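Local coordinates for Z5138 gene product (Escherichia coli, PDB 1XOU), which probably acts as a type III secretion chaperone for the exported proteins EspA and EspB, at residues Asn39-Lys44 and Ala52-Lys57. The protein carries 1 engineered substitution. Residues are numbered along the deposited sequence; the frame is centred on the assembly and turned at random.
Sequences NELSEK and AEKLNK
Leu-41 and Leu-55 face each other between the two arms of a helical hairpin, and the side chains that meet there are aliphatic chains and a hydroxyl; no ring, side-chain amide or carboxylate takes part across the contact. The contact illustrates how aliphatic chains, branched and linear, can join two helices without a flat side chain. The CD1 methyl of Leu-41 reaches the opposing backbone, 3.9 Å from the amide N of Leu-55 and equally 3.9 Å from CB of Lys-54. Its other methyl, CD2, rests against the aliphatic part of Lys-54, 4.1 Å from CE, where the two side chains run nearly perpendicular. Leu-55 answers from its own helix: its CG lies 4.3 Å from CD1 of Leu-41, while its CD1 methyl turns to Ser-42, 3.5 Å from OG and 3.8 Å from CA. Ser-42 thus offers its hydroxyl and backbone to a methyl, a van der Waals contact beside the leucine pair.

On the more open side, Lys-54 bends at its third torsion (chi3 -68°), carrying the ammonium past Leu-41 toward Lys-44. Lys-44 bends at the same torsion in the opposite sense (chi3 77°), which brings the two ammonium ends near each other on the exposed margin. Both are donors and do not hydrogen-bond to one another, and at 2.80 Å resolution their exact spacing is uncertain.

The two segments lie on helix 3-47 and helix 49-64, the arms of the hairpin, near the turn that links them. Their axes approach to 9.1 Å and run 140° apart, nearer antiparallel than parallel. Closer to the turn, Ala-51 of helix 49-64 receives both Leu-41 and Lys-44, while a chain of another protein packs apolar side chains on Leu-41, Ser-42 and Leu-55, making the hairpin part of an interface between partners.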
loop_
_atom_site.group_PDB
_atom_site.type_symbol
_atom_site.label_atom_id
_atom_site.label_comp_id
_atom_site.label_asym_id
_atom_site.label_seq_id
_atom_site.Cartn_x
_atom_site.Cartn_y
_atom_site.Cartn_z
ATOM N N ASN B 39 -7.246 -20.117 2.723
ATOM C CA ASN B 39 -7.106 -21.522 2.376
ATOM C C ASN B 39 -7.904 -22.364 3.364
ATOM O O ASN B 39 -8.466 -23.398 2.997
ATOM C CB ASN B 39 -5.648 -21.952 2.407
ATOM C CG ASN B 39 -4.797 -21.177 1.429
ATOM O OD1 ASN B 39 -5.112 -21.089 0.230
ATOM N ND2 ASN B 39 -3.706 -20.601 1.932
ATOM N N GLU B 40 -7.950 -21.928 4.618
ATOM C CA GLU B 40 -8.705 -22.654 5.620
ATOM C C GLU B 40 -10.170 -22.580 5.228
ATOM O O GLU B 40 -10.897 -23.569 5.335
ATOM C CB GLU B 40 -8.489 -22.045 7.003
ATOM C CG GLU B 40 -7.059 -22.212 7.515
ATOM C CD GLU B 40 -6.751 -21.363 8.749
ATOM O OE1 GLU B 40 -7.591 -20.509 9.122
ATOM O OE2 GLU B 40 -5.658 -21.548 9.334
ATOM N N LEU B 41 -10.606 -21.418 4.753
ATOM C CA LEU B 41 -11.996 -21.268 4.342
ATOM C C LEU B 41 -12.317 -22.279 3.239
ATOM O O LEU B 41 -13.449 -22.726 3.118
ATOM C CB LEU B 41 -12.270 -19.860 3.823
ATOM C CG LEU B 41 -13.609 -19.269 4.277
ATOM C CD1 LEU B 41 -14.029 -18.157 3.324
ATOM C CD2 LEU B 41 -14.663 -20.352 4.320
ATOM N N SER B 42 -11.320 -22.625 2.430
ATOM C CA SER B 42 -11.517 -23.603 1.363
ATOM C C SER B 42 -11.826 -24.951 1.989
ATOM O O SER B 42 -12.875 -25.538 1.736
ATOM C CB SER B 42 -10.258 -23.736 0.508
ATOM O OG SER B 42 -10.084 -22.599 -0.303
ATOM N N GLU B 43 -10.898 -25.441 2.803
ATOM C CA GLU B 43 -11.070 -26.718 3.475
ATOM C C GLU B 43 -12.456 -26.819 4.081
ATOM O O GLU B 43 -13.131 -27.825 3.905
ATOM C CB GLU B 43 -10.018 -26.888 4.565
ATOM C CG GLU B 43 -8.602 -26.914 4.030
ATOM C CD GLU B 43 -8.397 -28.005 2.991
ATOM O OE1 GLU B 43 -8.475 -29.203 3.351
ATOM O OE2 GLU B 43 -8.163 -27.663 1.812
ATOM N N LYS B 44 -12.893 -25.776 4.780
ATOM C CA LYS B 44 -14.208 -25.809 5.403
ATOM C C LYS B 44 -15.316 -25.804 4.354
ATOM O O LYS B 44 -16.409 -26.311 4.598
ATOM C CB LYS B 44 -14.388 -24.627 6.374
ATOM C CG LYS B 44 -15.571 -24.811 7.349
ATOM C CD LYS B 44 -15.654 -23.730 8.442
ATOM C CE LYS B 44 -16.232 -22.407 7.921
ATOM N NZ LYS B 44 -16.344 -21.318 8.952
ATOM N N ALA B 52 -18.567 -22.159 1.457
ATOM C CA ALA B 52 -18.490 -22.106 0.007
ATOM C C ALA B 52 -19.047 -20.788 -0.520
ATOM O O ALA B 52 -18.461 -20.173 -1.408
ATOM C CB ALA B 52 -19.252 -23.281 -0.592
ATOM N N GLU B 53 -20.177 -20.358 0.029
ATOM C CA GLU B 53 -20.801 -19.113 -0.390
ATOM C C GLU B 53 -19.921 -17.911 -0.026
ATOM O O GLU B 53 -19.873 -16.920 -0.759
ATOM C CB GLU B 53 -22.172 -18.981 0.265
ATOM C CG GLU B 53 -22.946 -17.743 -0.155
ATOM C CD GLU B 53 -23.322 -17.750 -1.637
ATOM O OE1 GLU B 53 -23.933 -16.751 -2.100
ATOM O OE2 GLU B 53 -23.007 -18.750 -2.330
ATOM N N LYS B 54 -19.232 -17.998 1.112
ATOM C CA LYS B 54 -18.337 -16.935 1.552
ATOM C C LYS B 54 -17.180 -16.854 0.570
ATOM O O LYS B 54 -16.890 -15.796 0.017
ATOM C CB LYS B 54 -17.801 -17.220 2.968
ATOM C CG LYS B 54 -18.770 -16.836 4.097
ATOM C CD LYS B 54 -18.178 -17.044 5.505
ATOM C CE LYS B 54 -17.964 -18.532 5.823
ATOM N NZ LYS B 54 -17.433 -18.830 7.206
ATOM N N LEU B 55 -16.528 -17.986 0.349
ATOM C CA LEU B 55 -15.403 -18.055 -0.568
ATOM C C LEU B 55 -15.733 -17.453 -1.933
ATOM O O LEU B 55 -15.005 -16.586 -2.420
ATOM C CB LEU B 55 -14.963 -19.508 -0.757
ATOM C CG LEU B 55 -13.461 -19.790 -0.648
ATOM C CD1 LEU B 55 -13.175 -21.216 -1.111
ATOM C CD2 LEU B 55 -12.682 -18.786 -1.484
ATOM N N ASN B 56 -16.827 -17.904 -2.545
ATOM C CA ASN B 56 -17.221 -17.405 -3.861
ATOM C C ASN B 56 -17.459 -15.905 -3.863
ATOM O O ASN B 56 -17.152 -15.218 -4.839
ATOM C CB ASN B 56 -18.476 -18.117 -4.362
ATOM C CG ASN B 56 -18.326 -19.623 -4.382
ATOM O OD1 ASN B 56 -17.254 -20.154 -4.663
ATOM N ND2 ASN B 56 -19.417 -20.323 -4.093
ATOM N N LYS B 57 -18.026 -15.399 -2.775
ATOM C CA LYS B 57 -18.266 -13.965 -2.652
ATOM C C LYS B 57 -16.904 -13.269 -2.629
ATOM O O LYS B 57 -16.714 -12.232 -3.265
ATOM C CB LYS B 57 -19.062 -13.650 -1.368
ATOM C CG LYS B 57 -20.570 -13.781 -1.546
ATOM C CD LYS B 57 -20.992 -12.944 -2.757
ATOM C CE LYS B 57 -22.348 -13.359 -3.335
ATOM N NZ LYS B 57 -22.544 -12.788 -4.720
#